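Local coordinates for putative periplasmic protein (Bacteroides vulgatus ATCC 8482, PDB 3DUE) that is of unknown function, but is a putative periplasmic protein of the PepSY-like superfamily, for which an inhibitory role has been suggested, at residues A[23-28]-A[63-68]; A[76-81]-A[118-123]; A[82-87]-A[112-117]. All blocks are in the same frame, centred on the assembly; numbering follows the deposited sequence. Where two conformers were deposited one is given.

Contact 1 of 3, residues A[23-28]-A[63-68]; sequences THFPDN and TEVNCK. With CAC (cacodylate ion), chain B.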
loop_
_atom_site.group_PDB
_atom_site.type_symbol
_atom_site.label_atom_id
_atom_site.label_comp_id
_atom_site.label_asym_id
_atom_site.label_seq_id
_atom_site.Cartn_x
_atom_site.Cartn_y
_atom_site.Cartn_z
ATOM N N THR A 23 -11.143 -8.137 1.614
ATOM C CA THR A 23 -10.606 -9.071 0.612
ATOM C C THR A 23 -9.165 -9.561 0.954
ATOM O O THR A 23 -8.891 -10.755 0.915
ATOM C CB THR A 23 -10.633 -8.412 -0.792
ATOM O OG1 THR A 23 -12.002 -8.167 -1.164
ATOM C CG2 THR A 23 -10.003 -9.352 -1.862
ATOM N N HIS A 24 -8.283 -8.636 1.312
ATOM C CA HIS A 24 -6.840 -8.926 1.443
ATOM C C HIS A 24 -6.317 -9.073 2.851
ATOM O O HIS A 24 -5.268 -9.685 3.037
ATOM C CB HIS A 24 -6.001 -7.881 0.637
ATOM C CG HIS A 24 -6.366 -7.809 -0.815
ATOM N ND1 HIS A 24 -6.160 -8.849 -1.688
ATOM C CD2 HIS A 24 -6.923 -6.812 -1.548
ATOM C CE1 HIS A 24 -6.623 -8.518 -2.883
ATOM N NE2 HIS A 24 -7.078 -7.277 -2.825
ATOM N N PHE A 25 -7.051 -8.566 3.833
ATOM C CA PHE A 25 -6.663 -8.614 5.243
ATOM C C PHE A 25 -7.850 -9.002 6.125
ATOM O O PHE A 25 -8.092 -8.392 7.170
ATOM C CB PHE A 25 -6.110 -7.239 5.638
ATOM C CG PHE A 25 -4.960 -6.819 4.800
ATOM C CD1 PHE A 25 -3.670 -7.232 5.131
ATOM C CD2 PHE A 25 -5.141 -6.047 3.663
ATOM C CE1 PHE A 25 -2.592 -6.891 4.333
ATOM C CE2 PHE A 25 -4.054 -5.690 2.879
ATOM C CZ PHE A 25 -2.771 -6.153 3.217
ATOM N N PRO A 26 -8.558 -10.062 5.741
ATOM C CA PRO A 26 -9.776 -10.406 6.471
ATOM C C PRO A 26 -9.567 -10.780 7.931
ATOM O O PRO A 26 -10.448 -10.510 8.750
ATOM C CB PRO A 26 -10.336 -11.608 5.699
ATOM C CG PRO A 26 -9.205 -12.237 5.096
ATOM C CD PRO A 26 -8.287 -11.025 4.687
ATOM N N ASP A 27 -8.433 -11.389 8.256
ATOM C CA ASP A 27 -8.191 -11.800 9.642
ATOM C C ASP A 27 -7.363 -10.834 10.487
ATOM O O ASP A 27 -7.080 -11.132 11.645
ATOM C CB ASP A 27 -7.572 -13.167 9.656
ATOM C CG ASP A 27 -8.488 -14.214 9.043
ATOM O OD1 ASP A 27 -9.620 -14.429 9.564
ATOM O OD2 ASP A 27 -8.063 -14.817 8.038
ATOM N N ASN A 28 -6.987 -9.688 9.929
ATOM C CA ASN A 28 -6.250 -8.688 10.695
ATOM C C ASN A 28 -7.257 -7.900 11.517
ATOM O O ASN A 28 -8.425 -7.780 11.129
ATOM C CB ASN A 28 -5.500 -7.708 9.805
ATOM C CG ASN A 28 -4.331 -8.343 9.059
ATOM O OD1 ASN A 28 -4.512 -9.250 8.263
ATOM N ND2 ASN A 28 -3.135 -7.812 9.271
ATOM N N THR A 63 -2.996 3.619 -1.989
ATOM C CA THR A 63 -1.758 4.330 -2.355
ATOM C C THR A 63 -0.538 3.744 -1.636
ATOM O O THR A 63 0.582 3.928 -2.082
ATOM C CB THR A 63 -1.889 5.838 -2.099
ATOM O OG1 THR A 63 -2.242 6.066 -0.729
ATOM C CG2 THR A 63 -2.970 6.402 -2.981
ATOM N N GLU A 64 -0.758 2.997 -0.560
ATOM C CA GLU A 64 0.300 2.297 0.159
ATOM C C GLU A 64 -0.210 1.006 0.803
ATOM O O GLU A 64 -1.251 0.986 1.468
ATOM C CB GLU A 64 0.957 3.195 1.226
ATOM C CG GLU A 64 2.110 2.535 1.948
ATOM C CD GLU A 64 2.782 3.427 2.998
ATOM O OE1 GLU A 64 2.701 4.650 2.893
ATOM O OE2 GLU A 64 3.415 2.905 3.925
ATOM N N VAL A 65 0.547 -0.075 0.605
ATOM C CA VAL A 65 0.302 -1.370 1.243
ATOM C C VAL A 65 1.664 -1.723 1.848
ATOM O O VAL A 65 2.559 -2.183 1.170
ATOM C CB VAL A 65 -0.215 -2.437 0.276
ATOM C CG1 VAL A 65 -0.431 -3.777 0.993
ATOM C CG2 VAL A 65 -1.488 -1.954 -0.361
ATOM N N ASN A 66 1.815 -1.421 3.129
ATOM C CA ASN A 66 3.078 -1.590 3.840
ATOM C C ASN A 66 2.974 -2.768 4.794
ATOM O O ASN A 66 2.514 -2.634 5.971
ATOM C CB ASN A 66 3.385 -0.273 4.545
ATOM C CG ASN A 66 4.687 -0.237 5.213
ATOM O OD1 ASN A 66 5.279 -1.282 5.591
ATOM N ND2 ASN A 66 5.173 0.982 5.419
ATOM N N CYS A 67 3.374 -3.935 4.270
ATOM C CA CYS A 67 3.329 -5.194 5.010
ATOM C C CYS A 67 4.710 -5.628 5.496
ATOM O O CYS A 67 5.114 -6.759 5.319
ATOM C CB CYS A 67 2.626 -6.275 4.154
ATOM S SG CYS A 67 0.916 -5.879 3.912
ATOM N N LYS A 68 5.447 -4.691 6.100
ATOM C CA LYS A 68 6.823 -4.974 6.546
ATOM C C LYS A 68 6.900 -6.045 7.642
ATOM O O LYS A 68 7.967 -6.566 7.906
ATOM C CB LYS A 68 7.525 -3.675 7.003
ATOM C CG LYS A 68 7.057 -3.169 8.364
ATOM C CD LYS A 68 7.892 -1.965 8.882
ATOM C CE LYS A 68 7.507 -0.652 8.282
ATOM N NZ LYS A 68 6.163 -0.258 8.720
HETATM AS AS CAC B . 4.386 0.959 11.995
HETATM O O1 CAC B . 5.735 0.027 11.369
HETATM O O2 CAC B . 3.211 1.191 10.711
HETATM C C1 CAC B . 3.440 0.048 13.470
HETATM C C2 CAC B . 5.076 2.707 12.519
#
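The backbones of Phe25 and Cys67 come no nearer than 10.6 Å between CA atoms, so side chains alone bridge the gap between the end of helix 15-24 and strand 62-66. Phe25, the first residue past the helix, starts a type I turn closed by Asn28 N bonding to Phe25 O. Its CG stands anti to the carbonyl carbon (chi1 -57°), which sends the ring's far rim toward the strand. Phe25 CE1 lies 3.7 Å from Cys67 SG, a sulfur-aromatic contact at the ring edge, 77° off the normal. Phe25 CZ meets Val65 CG1 at 4.0 Å. A helix laid on an antiparallel sheet is the plan of this PepSY-like fold, and alternation along the strand and just past it turns Val65 and then Cys67 inward while Asn66 faces away. Branched Val65 fills space beside the ring, whereas compact Cys67 sets a polarisable sulfur at its edge without needing a hydrogen bond; Phe20, Phe48 and Leu54 also pack on Phe25. On the other face Asn66 ND2 donates to Glu64 OE2 at 3.0 Å, near the amide plane. Lys68 NZ lies 2.7 Å from O1 of a cacodylate ion, probably from the crystallisation liquor.

Contact 2 of 3, residues A[76-81]-A[118-123]; sequences VVPDAI and MQFNVI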
loop_
_atom_site.group_PDB
_atom_site.type_symbol
_atom_site.label_atom_id
_atom_site.label_comp_id
_atom_site.label_asym_id
_atom_site.label_seq_id
_atom_site.Cartn_x
_atom_site.Cartn_y
_atom_site.Cartn_z
ATOM N N VAL A 76 -2.773 -8.152 -4.656
ATOM C CA VAL A 76 -2.772 -6.696 -4.685
ATOM C C VAL A 76 -1.839 -6.098 -5.769
ATOM O O VAL A 76 -2.032 -4.967 -6.250
ATOM C CB VAL A 76 -2.379 -6.151 -3.285
ATOM C CG1 VAL A 76 -1.990 -4.662 -3.318
ATOM C CG2 VAL A 76 -3.491 -6.474 -2.279
ATOM N N VAL A 77 -0.852 -6.876 -6.159
ATOM C CA VAL A 77 0.220 -6.408 -7.036
ATOM C C VAL A 77 -0.053 -6.561 -8.514
ATOM O O VAL A 77 -0.372 -7.661 -8.986
ATOM C CB VAL A 77 1.571 -7.146 -6.698
ATOM C CG1 VAL A 77 2.735 -6.618 -7.513
ATOM C CG2 VAL A 77 1.897 -6.980 -5.238
ATOM N N PRO A 78 0.138 -5.472 -9.269
ATOM C CA PRO A 78 -0.042 -5.561 -10.723
ATOM C C PRO A 78 0.812 -6.694 -11.321
ATOM O O PRO A 78 1.962 -6.880 -10.936
ATOM C CB PRO A 78 0.404 -4.173 -11.218
ATOM C CG PRO A 78 0.246 -3.284 -10.041
ATOM C CD PRO A 78 0.561 -4.121 -8.847
ATOM N N ASP A 79 0.235 -7.467 -12.233
ATOM C CA ASP A 79 0.935 -8.591 -12.857
ATOM C C ASP A 79 2.307 -8.272 -13.432
ATOM O O ASP A 79 3.232 -9.070 -13.286
ATOM C CB ASP A 79 0.069 -9.233 -13.953
ATOM C CG ASP A 79 -0.833 -10.333 -13.416
ATOM O OD1 ASP A 79 -1.190 -10.338 -12.210
ATOM O OD2 ASP A 79 -1.175 -11.228 -14.209
ATOM N N ALA A 80 2.437 -7.132 -14.113
ATOM C CA ALA A 80 3.723 -6.741 -14.709
ATOM C C ALA A 80 4.839 -6.660 -13.659
ATOM O O ALA A 80 5.994 -7.037 -13.897
ATOM C CB ALA A 80 3.576 -5.397 -15.440
ATOM N N ILE A 81 4.478 -6.158 -12.490
ATOM C CA ILE A 81 5.421 -6.015 -11.380
ATOM C C ILE A 81 5.732 -7.377 -10.779
ATOM O O ILE A 81 6.890 -7.701 -10.526
ATOM C CB ILE A 81 4.860 -5.051 -10.324
ATOM C CG1 ILE A 81 4.799 -3.602 -10.903
ATOM C CG2 ILE A 81 5.697 -5.165 -9.032
ATOM C CD1 ILE A 81 4.202 -2.583 -10.038
HETATM N N MSE A 118 3.695 4.112 -14.764
HETATM C CA MSE A 118 2.368 3.461 -14.913
HETATM C C MSE A 118 2.308 2.404 -16.008
HETATM O O MSE A 118 1.395 1.558 -16.047
HETATM C CB MSE A 118 1.291 4.518 -15.154
HETATM C CG MSE A 118 0.944 5.371 -13.942
HETATM SE SE MSE A 118 0.130 4.322 -12.544
HETATM C CE MSE A 118 1.477 4.360 -11.176
ATOM N N GLN A 119 3.292 2.452 -16.890
ATOM C CA GLN A 119 3.399 1.474 -17.967
ATOM C C GLN A 119 4.394 0.388 -17.604
ATOM O O GLN A 119 4.732 -0.471 -18.420
ATOM C CB GLN A 119 3.766 2.162 -19.283
ATOM C CG GLN A 119 2.674 3.099 -19.741
ATOM C CD GLN A 119 1.345 2.385 -19.996
ATOM O OE1 GLN A 119 1.277 1.357 -20.702
ATOM N NE2 GLN A 119 0.273 2.945 -19.433
ATOM N N PHE A 120 4.864 0.423 -16.362
ATOM C CA PHE A 120 5.781 -0.587 -15.858
ATOM C C PHE A 120 7.176 -0.579 -16.434
ATOM O O PHE A 120 7.872 -1.579 -16.399
ATOM C CB PHE A 120 5.137 -1.966 -15.945
ATOM C CG PHE A 120 3.794 -2.016 -15.299
ATOM C CD1 PHE A 120 3.675 -1.879 -13.947
ATOM C CD2 PHE A 120 2.654 -2.196 -16.045
ATOM C CE1 PHE A 120 2.451 -1.922 -13.355
ATOM C CE2 PHE A 120 1.415 -2.211 -15.453
ATOM C CZ PHE A 120 1.325 -2.081 -14.102
ATOM N N ASN A 121 7.603 0.571 -16.934
ATOM C CA ASN A 121 9.013 0.747 -17.253
ATOM C C ASN A 121 9.752 0.912 -15.929
ATOM O O ASN A 121 9.276 1.637 -15.076
ATOM C CB ASN A 121 9.194 1.999 -18.084
ATOM C CG ASN A 121 8.538 1.887 -19.418
ATOM O OD1 ASN A 121 8.931 1.056 -20.250
ATOM N ND2 ASN A 121 7.557 2.755 -19.666
ATOM N N VAL A 122 10.866 0.210 -15.748
ATOM C CA VAL A 122 11.667 0.378 -14.545
ATOM C C VAL A 122 12.418 1.713 -14.665
ATOM O O VAL A 122 13.138 1.954 -15.628
ATOM C CB VAL A 122 12.610 -0.825 -14.346
ATOM C CG1 VAL A 122 13.614 -0.573 -13.202
ATOM C CG2 VAL A 122 11.749 -2.076 -14.045
ATOM N N ILE A 123 12.168 2.610 -13.718
ATOM C CA ILE A 123 12.793 3.931 -13.710
ATOM C C ILE A 123 14.064 3.968 -12.862
ATOM O O ILE A 123 15.066 4.545 -13.265
ATOM C CB ILE A 123 11.816 4.997 -13.193
ATOM C CG1 ILE A 123 10.520 4.967 -13.997
ATOM C CG2 ILE A 123 12.438 6.379 -13.280
ATOM C CD1 ILE A 123 10.713 5.136 -15.491
#
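Phe120 reaches from the turn between strands 113-117 and 122-126 to the start of helix 79-88, its ring set against Pro78, Ala80 and Ile81. This is a helix N-terminus packed on a beta-hairpin turn, within the helix-on-antiparallel-sheet plan of the PepSY-like fold. The tight part is the helix side of the ring. Ala80 CB sits over that face as a CH-pi contact, 3.6 Å from the Phe120 ring centroid and 22° off the normal, shifted toward the rim between CG and CD2. A methyl group lets the ring come this close to the helix, with CA atoms of Ala80 and Phe120 only 6.6 Å apart. Obliquely to the ring, Ile81 CG1 approaches Phe120 CD1 at 3.7 Å, the two side chains crossing at about a right angle, and Pro78 CB lies 3.7 Å from Phe120 CZ. Pro78 stands at the N-cap position, where it has no side-chain acceptor to cap the helix; what it brings is a rigid apolar ring against Phe120.

The loose side is polar: Gln119 and Asn121 on the turn and Asp79 on the helix are exposed and make no contact across the segments. What holds the turn is Asp117, whose OD1 accepts from the backbone N of both Gln119 and Asn121, on either side of Phe120 and its less usual positive phi (70°). The Phe120 ring is held by Tyr104 of strand 103-108, which meets it with its plane nearly parallel. On the ring face opposite Ala80, the carbonyl oxygen Met118 O stands 3.8 Å above the plane, offset toward the rim.

Contact 3 of 3, residues A[82-87]-A[112-117]; sequences KKYVAT and WEIKFD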
loop_
_atom_site.group_PDB
_atom_site.type_symbol
_atom_site.label_atom_id
_atom_site.label_comp_id
_atom_site.label_asym_id
_atom_site.label_seq_id
_atom_site.Cartn_x
_atom_site.Cartn_y
_atom_site.Cartn_z
ATOM N N LYS A 82 4.705 -8.174 -10.516
ATOM C CA LYS A 82 4.933 -9.534 -10.025
ATOM C C LYS A 82 5.887 -10.301 -10.898
ATOM O O LYS A 82 6.807 -10.951 -10.419
ATOM C CB LYS A 82 3.623 -10.311 -9.940
ATOM C CG LYS A 82 2.795 -9.840 -8.782
ATOM C CD LYS A 82 1.737 -10.860 -8.343
ATOM C CE LYS A 82 0.544 -10.895 -9.241
ATOM N NZ LYS A 82 -0.656 -11.404 -8.498
ATOM N N LYS A 83 5.638 -10.246 -12.194
ATOM C CA LYS A 83 6.458 -10.952 -13.186
ATOM C C LYS A 83 7.909 -10.470 -13.189
ATOM O O LYS A 83 8.853 -11.255 -13.261
ATOM C CB LYS A 83 5.824 -10.769 -14.559
ATOM N N TYR A 84 8.101 -9.166 -13.072
ATOM C CA TYR A 84 9.438 -8.619 -13.093
ATOM C C TYR A 84 10.232 -9.062 -11.854
ATOM O O TYR A 84 11.378 -9.476 -11.971
ATOM C CB TYR A 84 9.387 -7.093 -13.178
ATOM C CG TYR A 84 10.742 -6.472 -13.245
ATOM C CD1 TYR A 84 11.456 -6.179 -12.077
ATOM C CD2 TYR A 84 11.340 -6.203 -14.465
ATOM C CE1 TYR A 84 12.692 -5.618 -12.130
ATOM C CE2 TYR A 84 12.588 -5.660 -14.512
ATOM C CZ TYR A 84 13.251 -5.363 -13.341
ATOM O OH TYR A 84 14.494 -4.816 -13.407
ATOM N N VAL A 85 9.599 -8.953 -10.694
ATOM C CA VAL A 85 10.182 -9.327 -9.417
ATOM C C VAL A 85 10.468 -10.836 -9.398
ATOM O O VAL A 85 11.519 -11.270 -8.964
ATOM C CB VAL A 85 9.226 -8.905 -8.265
ATOM C CG1 VAL A 85 9.587 -9.586 -6.940
ATOM C CG2 VAL A 85 9.191 -7.358 -8.166
ATOM N N ALA A 86 9.522 -11.630 -9.877
ATOM C CA ALA A 86 9.704 -13.096 -9.915
ATOM C C ALA A 86 10.911 -13.487 -10.786
ATOM O O ALA A 86 11.741 -14.318 -10.395
ATOM C CB ALA A 86 8.438 -13.767 -10.410
ATOM N N THR A 87 11.055 -12.872 -11.951
ATOM C CA THR A 87 12.203 -13.163 -12.820
ATOM C C THR A 87 13.541 -12.720 -12.205
ATOM O O THR A 87 14.494 -13.501 -12.100
ATOM C CB THR A 87 12.050 -12.433 -14.156
ATOM O OG1 THR A 87 10.803 -12.788 -14.760
ATOM C CG2 THR A 87 13.194 -12.738 -15.106
ATOM N N TRP A 112 16.227 -4.562 -1.948
ATOM C CA TRP A 112 16.080 -3.864 -3.218
ATOM C C TRP A 112 14.776 -3.076 -3.318
ATOM O O TRP A 112 13.698 -3.566 -2.931
ATOM C CB TRP A 112 16.233 -4.848 -4.392
ATOM C CG TRP A 112 17.646 -5.206 -4.570
ATOM C CD1 TRP A 112 18.303 -6.268 -4.024
ATOM C CD2 TRP A 112 18.633 -4.446 -5.277
ATOM N NE1 TRP A 112 19.632 -6.239 -4.383
ATOM C CE2 TRP A 112 19.855 -5.126 -5.150
ATOM C CE3 TRP A 112 18.591 -3.266 -6.021
ATOM C CZ2 TRP A 112 21.040 -4.656 -5.732
ATOM C CZ3 TRP A 112 19.755 -2.804 -6.603
ATOM C CH2 TRP A 112 20.966 -3.502 -6.461
ATOM N N GLU A 113 14.898 -1.853 -3.851
ATOM C CA GLU A 113 13.784 -0.958 -4.104
ATOM C C GLU A 113 13.697 -0.659 -5.607
ATOM O O GLU A 113 14.678 -0.336 -6.229
ATOM C CB GLU A 113 13.983 0.353 -3.361
ATOM C CG GLU A 113 14.113 0.159 -1.880
ATOM C CD GLU A 113 14.242 1.479 -1.125
ATOM O OE1 GLU A 113 13.428 2.393 -1.387
ATOM O OE2 GLU A 113 15.127 1.591 -0.266
ATOM N N ILE A 114 12.509 -0.772 -6.172
ATOM C CA ILE A 114 12.324 -0.601 -7.583
ATOM C C ILE A 114 11.134 0.349 -7.853
ATOM O O ILE A 114 10.036 0.196 -7.267
ATOM C CB ILE A 114 12.020 -1.971 -8.266
ATOM C CG1 ILE A 114 13.060 -3.044 -7.870
ATOM C CG2 ILE A 114 11.926 -1.792 -9.801
ATOM C CD1 ILE A 114 12.521 -4.448 -7.905
ATOM N N LYS A 115 11.380 1.316 -8.743
ATOM C CA LYS A 115 10.400 2.277 -9.181
ATOM C C LYS A 115 9.962 1.953 -10.609
ATOM O O LYS A 115 10.792 1.839 -11.518
ATOM C CB LYS A 115 10.996 3.681 -9.176
ATOM C CG LYS A 115 9.982 4.783 -9.468
ATOM C CD LYS A 115 10.713 6.141 -9.622
ATOM C CE LYS A 115 9.740 7.327 -9.682
ATOM N NZ LYS A 115 10.462 8.623 -10.037
ATOM N N PHE A 116 8.658 1.859 -10.808
ATOM C CA PHE A 116 8.080 1.604 -12.118
ATOM C C PHE A 116 7.155 2.772 -12.434
ATOM O O PHE A 116 6.480 3.261 -11.517
ATOM C CB PHE A 116 7.152 0.393 -12.074
ATOM C CG PHE A 116 7.787 -0.913 -11.680
ATOM C CD1 PHE A 116 7.871 -1.308 -10.323
ATOM C CD2 PHE A 116 8.194 -1.804 -12.645
ATOM C CE1 PHE A 116 8.410 -2.550 -9.980
ATOM C CE2 PHE A 116 8.741 -3.060 -12.294
ATOM C CZ PHE A 116 8.845 -3.420 -10.967
ATOM N N ASP A 117 7.067 3.184 -13.702
ATOM C CA ASP A 117 6.057 4.190 -14.097
ATOM C C ASP A 117 4.751 3.424 -14.324
ATOM O O ASP A 117 4.706 2.217 -14.138
ATOM C CB ASP A 117 6.478 5.036 -15.309
ATOM C CG ASP A 117 6.644 4.233 -16.582
ATOM O OD1 ASP A 117 6.140 3.087 -16.635
ATOM O OD2 ASP A 117 7.253 4.763 -17.549
#
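Tyr84 and Phe116 form an offset edge-to-face pair, the edge of Phe116 directed at the face of Tyr84 with the planes at 90° and the ring centroids 5.6 Å apart. The closest approach is Phe116 CZ to Tyr84 CD1 at 4.0 Å, and Phe116 CE2 is nearly as close to Tyr84 CG, so the CE2-CZ edge of the phenyl ring meets the CG-CD1 side of the tyrosine ring. Beside this pair, Ile114 CD1 lies near the plane of the Tyr84 ring, 4.4 Å from Tyr84 CE1, and equally far from Val85 CG2. These distances describe an ordinary apolar interface with no hydrogen bond across it.

With Tyr84 CG anti to the backbone N (chi1 -178°), its ring projects from the helix toward the strand. Tyrosine suits this partly exposed position at the margin of the layer, since its ring can pack on Phe116 and Ile114 without the residue being fully buried. Ile114 CG2, two residues along the strand, stands 3.5 Å above one face of the Phe116 ring and thereby backs it. Strand alternation puts Ile114 and Phe116 on the helix side, where branched and aromatic groups fill the layer, and leaves Glu113 and Lys115 on the other. Within the helix that carries Tyr84, the Thr87 hydroxyl is satisfied by Lys83 O, reinforcing the i to i+4 bond from Thr87 N.

Further out, Val122 touches both Tyr84 and Phe116, and Val106 packs on Phe116. The axis of helix segment 82-87 passes 11.5 Å from that of 113-117, at 146° to it. Strand 113-117 itself lies in the antiparallel sheet between 103-108 and the outermost 122-126.

How the contacts relate
Contacts 2 and 3 form one continuous helix-sheet interface: both use helix 79-88, their centres are 7 Å apart, and contact 3 falls within the chain span bounded by contact 2. Val122 CG2 joins them, 3.6 Å from Phe116 CE2 and 3.7 Å from Tyr84 CZ, while a probable hydrogen bond from Ile123 N to Lys115 O (2.7 Å) pairs their strands. Contact 1 packs the end of helix 15-24 against the same sheet, its centre about 19 Å from each of the others. It touches contact 2 through Val76, whose CG2 lies 3.5 Å from His24 CG. The cacodylate ion is held by Lys68, at the far end of 63-68 and away from the Phe25 packing.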